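Local structure of tail component (Lactobacillus phage J-1, 5LY8) at residues G59-P63 / I224-D228; T91-Q95 / V171-G176; G110-F114 / A211-G215. The protein is the distal tail component of the phage, and this piece, its second carbohydrate-binding module, probably recognises saccharides on the Lactobacillus casei host surface. All coordinates share one frame; numbering follows the deposited sequence. Where two conformers were deposited one is given.

Interaction 1: G59-P63 / I224-D228; sequences GIAYP and INWQD. With MG (magnesium ion), chain C.
A magnesium site of this concanavalin-like module forms where Gly59, just ahead of strand 60-63, meets Gln227 of strand 223-238. Gly59 O and Gln227 O each bind the magnesium ion at 2.3 Å, and the carbonyl oxygen of Asp21 with three waters completes six ligands. One of these waters donates to Asp228 OD1, a second-shell carboxylate that is also hydrogen-bonded to His19. Next to the metal the strands pair antiparallel at Ala61 and Trp226, joined by Ala61 N to Trp226 O (2.8 Å) and Trp226 N to Ala61 O (2.9 Å). Ile60 runs alongside Gln227, its CD1 lying 3.8 Å from Gln227 NE2. Its other branch, CG2, stands anti to the backbone N, where it meets Asn225 CB at 3.5 Å and one face of the Tyr62 ring near the rim. Within strand 223-238, Gln227 NE2 donates to Asn225 OD1 over 2.8 Å, nearly straight at 167°, which restrains the rotation of both amides. Gly59 O and Gln227 O lie only 3.3 Å apart, a closeness between two acceptors that the shared cation offsets; the metal thereby clamps the short hairpin strand onto the sheet strand.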
ATOM      1  N   GLY A  59       9.949  -4.473  16.522  1.00 12.52           N
ATOM      2  CA  GLY A  59      10.062  -4.768  15.095  1.00 11.44           C
ATOM      3  C   GLY A  59       8.818  -4.397  14.319  1.00 13.13           C
ATOM      4  O   GLY A  59       8.546  -4.955  13.243  1.00 12.98           O
ATOM      5  N   ILE A  60       8.050  -3.439  14.857  1.00 12.10           N
ATOM      6  CA  ILE A  60       6.773  -3.035  14.292  1.00 11.43           C
ATOM      7  C   ILE A  60       6.643  -1.512  14.279  1.00 12.56           C
ATOM      8  O   ILE A  60       7.011  -0.841  15.250  1.00 12.51           O
ATOM      9  CB  ILE A  60       5.637  -3.665  15.125  1.00 13.08           C
ATOM     10  CG1 ILE A  60       5.699  -5.212  15.108  1.00 13.34           C
ATOM     11  CG2 ILE A  60       4.262  -3.143  14.628  1.00 12.84           C
ATOM     12  CD1 ILE A  60       4.821  -5.899  16.268  1.00 16.67           C
ATOM     13  N   ALA A  61       6.132  -0.976  13.164  1.00 11.73           N
ATOM     14  CA  ALA A  61       5.828   0.443  13.033  1.00 11.55           C
ATOM     15  C   ALA A  61       4.358   0.679  13.357  1.00 13.06           C
ATOM     16  O   ALA A  61       3.467   0.010  12.787  1.00 13.04           O
ATOM     17  CB  ALA A  61       6.152   0.935  11.637  1.00 12.99           C
ATOM     18  N   TYR A  62       4.093   1.663  14.236  1.00 11.77           N
ATOM     19  CA  TYR A  62       2.752   2.022  14.671  1.00 11.76           C
ATOM     20  C   TYR A  62       2.463   3.433  14.185  1.00 13.56           C
ATOM     21  O   TYR A  62       2.988   4.396  14.736  1.00 13.60           O
ATOM     22  CB  TYR A  62       2.674   1.953  16.204  1.00 13.25           C
ATOM     23  CG  TYR A  62       2.805   0.548  16.746  1.00 12.94           C
ATOM     24  CD1 TYR A  62       1.706  -0.307  16.799  1.00 12.74           C
ATOM     25  CD2 TYR A  62       4.035   0.056  17.157  1.00 13.01           C
ATOM     26  CE1 TYR A  62       1.826  -1.608  17.283  1.00 12.71           C
ATOM     27  CE2 TYR A  62       4.164  -1.234  17.650  1.00 13.08           C
ATOM     28  CZ  TYR A  62       3.066  -2.063  17.706  1.00 14.28           C
ATOM     29  OH  TYR A  62       3.259  -3.343  18.168  1.00 14.58           O
ATOM     30  N   PRO A  63       1.695   3.585  13.097  1.00 12.67           N
ATOM     31  CA  PRO A  63       1.399   4.943  12.634  1.00 13.52           C
ATOM     32  C   PRO A  63       0.557   5.697  13.665  1.00 15.33           C
ATOM     33  O   PRO A  63      -0.313   5.107  14.312  1.00 16.17           O
ATOM     34  CB  PRO A  63       0.636   4.735  11.327  1.00 14.87           C
ATOM     35  CG  PRO A  63       0.225   3.337  11.298  1.00 17.20           C
ATOM     36  CD  PRO A  63       1.040   2.544  12.288  1.00 14.21           C
ATOM     37  N   ILE A 224      -3.975  -0.627  13.543  1.00 12.13           N
ATOM     38  CA  ILE A 224      -3.122  -0.895  12.404  1.00 11.73           C
ATOM     39  C   ILE A 224      -1.666  -0.839  12.785  1.00 11.93           C
ATOM     40  O   ILE A 224      -1.239   0.087  13.466  1.00 12.07           O
ATOM     41  CB  ILE A 224      -3.451   0.121  11.254  1.00 13.79           C
ATOM     42  CG1 ILE A 224      -2.591  -0.084   9.999  1.00 14.55           C
ATOM     43  CG2 ILE A 224      -3.386   1.582  11.711  1.00 15.82           C
ATOM     44  CD1 ILE A 224      -2.750  -1.419   9.339  1.00 13.72           C
ATOM     45  N   ASN A 225      -0.899  -1.841  12.334  1.00 10.65           N
ATOM     46  CA  ASN A 225       0.532  -1.776  12.498  1.00 10.63           C
ATOM     47  C   ASN A 225       1.206  -2.402  11.284  1.00 11.14           C
ATOM     48  O   ASN A 225       0.563  -3.153  10.538  1.00 11.18           O
ATOM     49  CB  ASN A 225       0.999  -2.310  13.849  1.00 11.47           C
ATOM     50  CG  ASN A 225       0.863  -3.776  14.065  1.00 11.64           C
ATOM     51  OD1 ASN A 225       1.392  -4.577  13.284  1.00 12.21           O
ATOM     52  ND2 ASN A 225       0.132  -4.152  15.113  1.00 12.26           N
ATOM     53  N   TRP A 226       2.471  -2.047  11.042  1.00 10.75           N
ATOM     54  CA  TRP A 226       3.187  -2.387   9.813  1.00 10.38           C
ATOM     55  C   TRP A 226       4.473  -3.051  10.256  1.00 10.97           C
ATOM     56  O   TRP A 226       5.289  -2.445  10.957  1.00 11.34           O
ATOM     57  CB  TRP A 226       3.427  -1.072   9.088  1.00 10.29           C
ATOM     58  CG  TRP A 226       4.153  -1.119   7.778  1.00  9.39           C
ATOM     59  CD1 TRP A 226       4.194  -2.142   6.867  1.00 10.09           C
ATOM     60  CD2 TRP A 226       4.853  -0.019   7.186  1.00  9.37           C
ATOM     61  NE1 TRP A 226       4.886  -1.738   5.739  1.00 10.37           N
ATOM     62  CE2 TRP A 226       5.308  -0.443   5.922  1.00 10.25           C
ATOM     63  CE3 TRP A 226       5.173   1.279   7.622  1.00 10.84           C
ATOM     64  CZ2 TRP A 226       6.074   0.386   5.094  1.00  9.76           C
ATOM     65  CZ3 TRP A 226       5.906   2.107   6.795  1.00 10.79           C
ATOM     66  CH2 TRP A 226       6.353   1.661   5.549  1.00 10.86           C
ATOM     67  N   GLN A 227       4.619  -4.346   9.930  1.00 10.26           N
ATOM     68  CA  GLN A 227       5.680  -5.169  10.515  1.00 10.82           C
ATOM     69  C   GLN A 227       6.873  -5.422   9.615  1.00 11.12           C
ATOM     70  O   GLN A 227       7.927  -5.817  10.121  1.00 12.19           O
ATOM     71  CB  GLN A 227       5.116  -6.515  11.025  1.00 12.68           C
ATOM     72  CG  GLN A 227       3.832  -6.332  11.853  1.00 14.46           C
ATOM     73  CD  GLN A 227       3.490  -7.428  12.834  1.00 16.05           C
ATOM     74  OE1 GLN A 227       4.167  -8.486  12.914  1.00 14.97           O
ATOM     75  NE2 GLN A 227       2.442  -7.159  13.631  1.00 13.71           N
ATOM     76  N   ASP A 228       6.741  -5.198   8.304  1.00 11.13           N
ATOM     77  CA  ASP A 228       7.826  -5.496   7.381  1.00 10.31           C
ATOM     78  C   ASP A 228       7.484  -4.866   6.055  1.00 12.05           C
ATOM     79  O   ASP A 228       6.302  -4.769   5.687  1.00 11.46           O
ATOM     80  CB  ASP A 228       7.968  -7.032   7.210  1.00 11.92           C
ATOM     81  CG  ASP A 228       9.294  -7.463   6.616  1.00 12.58           C
ATOM     82  OD1 ASP A 228      10.300  -7.455   7.353  1.00 12.78           O
ATOM     83  OD2 ASP A 228       9.345  -7.707   5.384  1.00 13.87           O
TER
HETATM   84 MG    MG C 302       9.526  -6.380  11.718  1.00 14.16          MG
HETATM   85  O   HOH W   1      -0.960   2.461  15.012  1.00 27.30           O
HETATM   86  O   HOH W   2      10.245  -7.963  10.020  1.00 14.02           O
HETATM   87  O   HOH W   3      11.384  -7.356  13.057  1.00 20.69           O
HETATM   88  O   HOH W   4       8.518  -8.309  12.819  1.00 19.12           O

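Interaction 2: T91-Q95 / V171-G176; sequences TANFQ and VITKMG
One face of the Phe94 ring is covered by the aliphatic root of Lys174, while the carbonyl oxygen of Ile172 and a water lie at the ring edge, close to its plane. Lys174 CB stands 3.6 Å from the Phe94 ring centroid and 18° off the ring normal, a CH-pi contact, and Lys174 CD follows along the rim by Phe94 CE2. The ring also meets Phe231 of strand 223-238. These residues belong to the six-stranded antiparallel sheet of a concanavalin-like beta sandwich, near one end of the neighbouring strands 94-103 and 166-175. Phe94 and Lys174 form a hydrogen-bonded pair, with Lys174 N to Phe94 O at 3.0 Å and a longer return bond of 3.2 Å from Phe94 N to Lys174 O. Gln95 and Thr173 follow as a non-hydrogen-bonded pair, their side chains on the other side of the sheet from Phe94 and Lys174. With CG of Phe94 placed between its own N and C (chi1 60°), the ring turns back over the neighbouring strand instead of standing clear of it. Asn93 packs its CB against Lys174 O, and its OD1 accepts from Asn235 ND2, tying the same corner to strand 223-238. The lysine chain is extended throughout, which takes it past the Phe94 ring and Ala92 O to bring the ammonium group to Thr91. There Lys174 NZ donates to Thr91 O at 2.8 Å from above the carbonyl plane, 42° out of it. The carbonyl of Phe201 takes a second bond from the same nitrogen, and the Phe201 ring adds a cation-pi contact. The water at the ring edge accepts from Lys174 NZ and donates to Ala92 O, the latter bond measuring 2.8 Å.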
ATOM      1  N   THR A  91      11.024  -1.352 -15.936  1.00 14.47           N
ATOM      2  CA  THR A  91       9.718  -1.765 -16.467  0.50 14.00           C
ATOM      3  C   THR A  91       9.534  -3.262 -16.253  1.00 18.85           C
ATOM      4  O   THR A  91       8.479  -3.807 -16.595  1.00 18.37           O
ATOM      5  CB  THR A  91       9.573  -1.419 -17.958  0.50 11.08           C
ATOM      6  OG1 THR A  91      10.651  -2.025 -18.686  0.50 10.92           O
ATOM      7  CG2 THR A  91       9.540   0.090 -18.211  0.50 10.97           C
ATOM      8  N   ALA A  92      10.550  -3.924 -15.668  1.00 16.78           N
ATOM      9  CA  ALA A  92      10.584  -5.355 -15.417  1.00 17.81           C
ATOM     10  C   ALA A  92       9.671  -5.808 -14.279  1.00 15.91           C
ATOM     11  O   ALA A  92       9.042  -4.989 -13.578  1.00 15.24           O
ATOM     12  CB  ALA A  92      12.034  -5.810 -15.208  1.00 20.89           C
ATOM     13  N   ASN A  93       9.583  -7.130 -14.106  1.00 14.55           N
ATOM     14  CA  ASN A  93       8.733  -7.750 -13.093  1.00 14.53           C
ATOM     15  C   ASN A  93       9.201  -7.448 -11.679  1.00 13.79           C
ATOM     16  O   ASN A  93      10.387  -7.207 -11.442  1.00 14.15           O
ATOM     17  CB  ASN A  93       8.711  -9.265 -13.282  1.00 15.13           C
ATOM     18  CG  ASN A  93       8.134  -9.785 -14.572  1.00 22.10           C
ATOM     19  OD1 ASN A  93       8.255 -10.991 -14.865  1.00 24.39           O
ATOM     20  ND2 ASN A  93       7.519  -8.912 -15.357  1.00 17.14           N
ATOM     21  N   PHE A  94       8.265  -7.434 -10.726  1.00 12.53           N
ATOM     22  CA  PHE A  94       8.635  -7.133  -9.347  1.00 12.31           C
ATOM     23  C   PHE A  94       7.623  -7.685  -8.404  1.00 13.73           C
ATOM     24  O   PHE A  94       6.533  -8.080  -8.817  1.00 12.45           O
ATOM     25  CB  PHE A  94       8.713  -5.590  -9.132  1.00 13.29           C
ATOM     26  CG  PHE A  94       7.435  -4.814  -9.380  1.00 12.77           C
ATOM     27  CD1 PHE A  94       6.353  -4.913  -8.502  1.00 13.92           C
ATOM     28  CD2 PHE A  94       7.315  -3.980 -10.485  1.00 13.73           C
ATOM     29  CE1 PHE A  94       5.160  -4.222  -8.758  1.00 14.30           C
ATOM     30  CE2 PHE A  94       6.140  -3.245 -10.698  1.00 14.60           C
ATOM     31  CZ  PHE A  94       5.067  -3.385  -9.847  1.00 13.46           C
ATOM     32  N   GLN A  95       7.974  -7.680  -7.119  1.00 12.31           N
ATOM     33  CA  GLN A  95       7.005  -7.857  -6.048  1.00 12.47           C
ATOM     34  C   GLN A  95       7.288  -6.843  -4.960  1.00 12.17           C
ATOM     35  O   GLN A  95       8.454  -6.608  -4.596  1.00 12.38           O
ATOM     36  CB  GLN A  95       6.878  -9.274  -5.503  1.00 15.46           C
ATOM     37  CG  GLN A  95       8.075  -9.814  -4.773  1.00 17.21           C
ATOM     38  CD  GLN A  95       7.730 -11.078  -4.016  1.00 29.10           C
ATOM     39  OE1 GLN A  95       6.555 -11.378  -3.755  1.00 23.25           O
ATOM     40  NE2 GLN A  95       8.749 -11.785  -3.555  1.00 26.99           N
ATOM     41  N   VAL A 171       0.299  -7.352  -1.075  1.00 10.86           N
ATOM     42  CA  VAL A 171       1.294  -7.533  -2.115  1.00 10.09           C
ATOM     43  C   VAL A 171       0.843  -6.946  -3.427  1.00 11.23           C
ATOM     44  O   VAL A 171      -0.318  -7.113  -3.833  1.00 11.11           O
ATOM     45  CB  VAL A 171       1.558  -9.055  -2.310  1.00 12.55           C
ATOM     46  CG1 VAL A 171       2.681  -9.294  -3.317  1.00 13.68           C
ATOM     47  CG2 VAL A 171       1.853  -9.757  -0.983  1.00 13.12           C
ATOM     48  N   ILE A 172       1.773  -6.279  -4.127  1.00 10.41           N
ATOM     49  CA  ILE A 172       1.581  -5.898  -5.515  1.00 10.00           C
ATOM     50  C   ILE A 172       2.677  -6.610  -6.314  1.00 12.34           C
ATOM     51  O   ILE A 172       3.862  -6.497  -5.969  1.00 11.35           O
ATOM     52  CB  ILE A 172       1.663  -4.381  -5.774  1.00 11.05           C
ATOM     53  CG1 ILE A 172       0.750  -3.605  -4.826  1.00 11.43           C
ATOM     54  CG2 ILE A 172       1.296  -4.103  -7.243  1.00 11.37           C
ATOM     55  CD1 ILE A 172       0.834  -2.117  -5.051  1.00 11.29           C
ATOM     56  N   THR A 173       2.304  -7.355  -7.348  0.50 12.20           N
ATOM     57  CA  THR A 173       3.275  -8.036  -8.205  0.50 12.11           C
ATOM     58  C   THR A 173       2.997  -7.656  -9.657  0.50 13.85           C
ATOM     59  O   THR A 173       1.841  -7.473 -10.035  0.50 15.48           O
ATOM     60  CB  THR A 173       3.219  -9.574  -8.023  0.50 16.90           C
ATOM     61  OG1 THR A 173       3.245  -9.904  -6.640  0.50 20.83           O
ATOM     62  CG2 THR A 173       4.381 -10.290  -8.687  0.50 15.42           C
ATOM     63  N   LYS A 174       4.064  -7.546 -10.467  1.00 12.00           N
ATOM     64  CA  LYS A 174       3.965  -7.297 -11.898  1.00 12.63           C
ATOM     65  C   LYS A 174       4.667  -8.448 -12.590  1.00 14.73           C
ATOM     66  O   LYS A 174       5.811  -8.768 -12.264  1.00 13.59           O
ATOM     67  CB  LYS A 174       4.656  -5.984 -12.256  1.00 13.94           C
ATOM     68  CG  LYS A 174       4.721  -5.713 -13.747  1.00 13.99           C
ATOM     69  CD  LYS A 174       5.432  -4.426 -14.047  1.00 14.34           C
ATOM     70  CE  LYS A 174       5.325  -4.081 -15.501  1.00 16.68           C
ATOM     71  NZ  LYS A 174       5.973  -2.770 -15.778  1.00 17.12           N
ATOM     72  N   MET A 175       3.963  -9.067 -13.558  1.00 14.11           N
ATOM     73  CA  MET A 175       4.471 -10.166 -14.375  0.50 15.03           C
ATOM     74  C   MET A 175       4.071  -9.782 -15.797  1.00 20.56           C
ATOM     75  O   MET A 175       2.917 -10.023 -16.191  1.00 19.47           O
ATOM     76  CB  MET A 175       3.866 -11.510 -13.923  0.50 16.75           C
ATOM     77  CG  MET A 175       4.214 -11.898 -12.481  0.50 19.28           C
ATOM     78  SD  MET A 175       5.999 -12.044 -12.179  0.50 23.06           S
ATOM     79  CE  MET A 175       6.326 -13.619 -12.894  0.50 22.31           C
ATOM     80  N   GLY A 176       4.959  -9.018 -16.459  1.00 19.93           N
ATOM     81  CA  GLY A 176       4.743  -8.430 -17.784  1.00 20.30           C
ATOM     82  C   GLY A 176       3.566  -7.474 -17.675  1.00 18.27           C
ATOM     83  O   GLY A 176       3.571  -6.549 -16.861  1.00 20.96           O
TER
HETATM   84  O   HOH W   5       8.195  -2.324 -13.532  1.00 14.01           O
HETATM   85  O   HOH W   6       4.569 -12.492  -5.190  1.00 35.71           O

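Interaction 3: G110-F114 / A211-G215; sequences GRFEF and AWFPG
Glu113 and Trp212 make an antiparallel hydrogen-bonded pair between strands 110-118 and 208-216, with Glu113 N to Trp212 O and Trp212 N to Glu113 O both at 3.0 Å. Farther along, Arg111 N reaches Pro214 O at 3.2 Å. Side chains then divide between the two sides of this mixed sheet of the sandwich. On one, Glu113 and Trp212 run alongside each other in the same direction, with the carboxylate and indole planes 78° apart; Glu113 OE2 sits 3.5 Å from Trp212 CZ3, at the ring edge. Pro214 CG rests over the centre of one indole face, and Arg111 CB packs on that proline carbon from the adjacent strand. Stretched out as far as NE, the Arg111 chain brings its guanidinium to Glu113, where NE and NH2 both hold OE2 side-on, each at 2.9 Å, on its anti side. Glu113 OE2 also accepts from Phe38 N, and OE1 from Ala37 N and Asn115 ND2. On the other side Phe114 CE1 touches Ala211 CB at 3.6 Å, and the Phe114 and Phe213 rings meet obliquely through their CZ atoms. Trp226 of the facing sheet meets both rings. The buried carboxylate is thus supplied with donors at both oxygens, with the guanidinium charge directly beside it; such surroundings would probably favour the ionised form of Glu113 and hold its plane steady against the indole edge.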
ATOM      1  N   GLY A 110     -10.503   3.724   9.162  1.00 10.43           N
ATOM      2  CA  GLY A 110      -9.088   3.811   8.841  1.00 10.25           C
ATOM      3  C   GLY A 110      -8.844   3.376   7.426  1.00 10.33           C
ATOM      4  O   GLY A 110      -9.696   2.748   6.800  1.00 10.25           O
ATOM      5  N   ARG A 111      -7.666   3.710   6.916  1.00 10.03           N
ATOM      6  CA  ARG A 111      -7.266   3.365   5.558  1.00  9.79           C
ATOM      7  C   ARG A 111      -5.772   3.162   5.539  1.00 10.45           C
ATOM      8  O   ARG A 111      -5.047   3.872   6.239  1.00  9.65           O
ATOM      9  CB  ARG A 111      -7.646   4.532   4.592  1.00 10.48           C
ATOM     10  CG  ARG A 111      -7.094   4.433   3.181  1.00 10.81           C
ATOM     11  CD  ARG A 111      -7.523   5.654   2.348  1.00 10.57           C
ATOM     12  NE  ARG A 111      -7.194   5.471   0.931  1.00 10.34           N
ATOM     13  CZ  ARG A 111      -7.933   4.810   0.063  1.00 10.05           C
ATOM     14  NH1 ARG A 111      -9.106   4.298   0.430  1.00 11.30           N
ATOM     15  NH2 ARG A 111      -7.507   4.635  -1.173  1.00 11.04           N
ATOM     16  N   PHE A 112      -5.295   2.246   4.678  1.00  9.50           N
ATOM     17  CA  PHE A 112      -3.889   2.255   4.297  1.00  8.99           C
ATOM     18  C   PHE A 112      -3.769   2.148   2.800  1.00  9.86           C
ATOM     19  O   PHE A 112      -4.651   1.599   2.133  1.00  9.62           O
ATOM     20  CB  PHE A 112      -3.000   1.224   5.018  1.00  9.81           C
ATOM     21  CG  PHE A 112      -3.283  -0.233   4.787  1.00  9.65           C
ATOM     22  CD1 PHE A 112      -3.030  -0.824   3.554  1.00 11.36           C
ATOM     23  CD2 PHE A 112      -3.662  -1.054   5.838  1.00 11.22           C
ATOM     24  CE1 PHE A 112      -3.240  -2.192   3.360  1.00 11.42           C
ATOM     25  CE2 PHE A 112      -3.811  -2.431   5.655  1.00 11.71           C
ATOM     26  CZ  PHE A 112      -3.577  -2.993   4.425  1.00 11.04           C
ATOM     27  N   GLU A 113      -2.682   2.721   2.278  1.00  8.60           N
ATOM     28  CA  GLU A 113      -2.283   2.606   0.882  1.00  8.57           C
ATOM     29  C   GLU A 113      -0.857   2.136   0.817  1.00  9.55           C
ATOM     30  O   GLU A 113       0.006   2.678   1.521  1.00  9.17           O
ATOM     31  CB  GLU A 113      -2.389   3.942   0.136  1.00  9.57           C
ATOM     32  CG  GLU A 113      -3.809   4.440  -0.022  1.00 10.02           C
ATOM     33  CD  GLU A 113      -3.925   5.736  -0.791  1.00  8.59           C
ATOM     34  OE1 GLU A 113      -2.895   6.257  -1.294  1.00  9.22           O
ATOM     35  OE2 GLU A 113      -5.072   6.248  -0.871  1.00  9.40           O
ATOM     36  N   PHE A 114      -0.596   1.163  -0.063  1.00  8.74           N
ATOM     37  CA  PHE A 114       0.752   0.773  -0.467  1.00  8.72           C
ATOM     38  C   PHE A 114       0.817   1.085  -1.960  1.00  9.91           C
ATOM     39  O   PHE A 114       0.114   0.461  -2.770  1.00  9.11           O
ATOM     40  CB  PHE A 114       1.068  -0.686  -0.156  1.00  9.43           C
ATOM     41  CG  PHE A 114       1.166  -0.927   1.334  1.00  9.52           C
ATOM     42  CD1 PHE A 114       2.202  -0.383   2.067  1.00 10.38           C
ATOM     43  CD2 PHE A 114       0.193  -1.647   2.005  1.00 10.32           C
ATOM     44  CE1 PHE A 114       2.280  -0.575   3.456  1.00 10.11           C
ATOM     45  CE2 PHE A 114       0.279  -1.857   3.396  1.00 10.31           C
ATOM     46  CZ  PHE A 114       1.334  -1.328   4.107  1.00 10.27           C
ATOM     47  N   ALA A 211       3.978   4.389   1.459  1.00  9.42           N
ATOM     48  CA  ALA A 211       3.020   3.731   2.351  1.00  9.07           C
ATOM     49  C   ALA A 211       2.352   4.849   3.183  1.00  9.44           C
ATOM     50  O   ALA A 211       3.083   5.686   3.747  1.00 10.28           O
ATOM     51  CB  ALA A 211       3.726   2.736   3.247  1.00  9.56           C
ATOM     52  N   TRP A 212       1.010   4.886   3.243  1.00  9.43           N
ATOM     53  CA  TRP A 212       0.296   5.971   3.913  1.00  9.24           C
ATOM     54  C   TRP A 212      -0.772   5.358   4.795  1.00  9.82           C
ATOM     55  O   TRP A 212      -1.495   4.459   4.370  1.00  9.26           O
ATOM     56  CB  TRP A 212      -0.293   6.913   2.845  1.00  9.34           C
ATOM     57  CG  TRP A 212      -1.105   8.074   3.331  1.00  9.19           C
ATOM     58  CD1 TRP A 212      -0.783   8.958   4.333  1.00 10.78           C
ATOM     59  CD2 TRP A 212      -2.368   8.494   2.811  1.00  8.49           C
ATOM     60  NE1 TRP A 212      -1.765   9.922   4.449  1.00  9.99           N
ATOM     61  CE2 TRP A 212      -2.755   9.653   3.525  1.00  9.83           C
ATOM     62  CE3 TRP A 212      -3.226   7.986   1.820  1.00  9.12           C
ATOM     63  CZ2 TRP A 212      -3.936  10.345   3.240  1.00 10.00           C
ATOM     64  CZ3 TRP A 212      -4.406   8.666   1.555  1.00  9.78           C
ATOM     65  CH2 TRP A 212      -4.767   9.814   2.270  1.00 10.46           C
ATOM     66  N   PHE A 213      -0.906   5.886   6.033  1.00  9.22           N
ATOM     67  CA  PHE A 213      -1.789   5.309   7.038  1.00  8.76           C
ATOM     68  C   PHE A 213      -2.713   6.357   7.674  1.00 10.04           C
ATOM     69  O   PHE A 213      -2.575   6.698   8.850  1.00 10.80           O
ATOM     70  CB  PHE A 213      -0.954   4.635   8.122  1.00 10.23           C
ATOM     71  CG  PHE A 213      -0.081   3.521   7.635  1.00  9.90           C
ATOM     72  CD1 PHE A 213       1.200   3.778   7.137  1.00 10.66           C
ATOM     73  CD2 PHE A 213      -0.548   2.223   7.616  1.00 10.73           C
ATOM     74  CE1 PHE A 213       2.011   2.738   6.691  1.00 11.70           C
ATOM     75  CE2 PHE A 213       0.259   1.187   7.141  1.00 12.41           C
ATOM     76  CZ  PHE A 213       1.526   1.457   6.672  1.00 10.97           C
ATOM     77  N   PRO A 214      -3.692   6.857   6.926  1.00  9.06           N
ATOM     78  CA  PRO A 214      -4.563   7.911   7.468  1.00  9.60           C
ATOM     79  C   PRO A 214      -5.795   7.452   8.238  1.00 11.74           C
ATOM     80  O   PRO A 214      -6.343   6.369   8.018  1.00 11.27           O
ATOM     81  CB  PRO A 214      -5.018   8.659   6.202  1.00 10.22           C
ATOM     82  CG  PRO A 214      -5.096   7.532   5.157  1.00 11.22           C
ATOM     83  CD  PRO A 214      -3.914   6.658   5.470  1.00  9.99           C
ATOM     84  N   GLY A 215      -6.250   8.355   9.103  1.00 11.18           N
ATOM     85  CA  GLY A 215      -7.578   8.330   9.696  1.00 12.15           C
ATOM     86  C   GLY A 215      -8.399   9.450   9.075  1.00 13.34           C
ATOM     87  O   GLY A 215      -7.878  10.260   8.303  1.00 13.39           O
TER

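Interaction 3 is wholly buried, whereas interactions 1 and 2 are partly buried, the first at a magnesium ion, the second among polar side chains at a sheet end. The 224-228 and 91-95 segments belong to neighbouring strands of the antiparallel sheet, but the two contacts do not touch, their nearest atoms being about 9 Å apart. Interaction 3 lies in the mixed sheet and meets both: Pro63, Ile224 and Trp226 of interaction 1 pack on its phenylalanines, and Ile172 of interaction 2 reaches the Phe114 carbonyl. The chemistry follows position. A cation bridges main-chain oxygens in interaction 1, a lysine amine bonds to loop carbonyls in interaction 2, and an internal salt bridge accompanies aromatic packing in interaction 3.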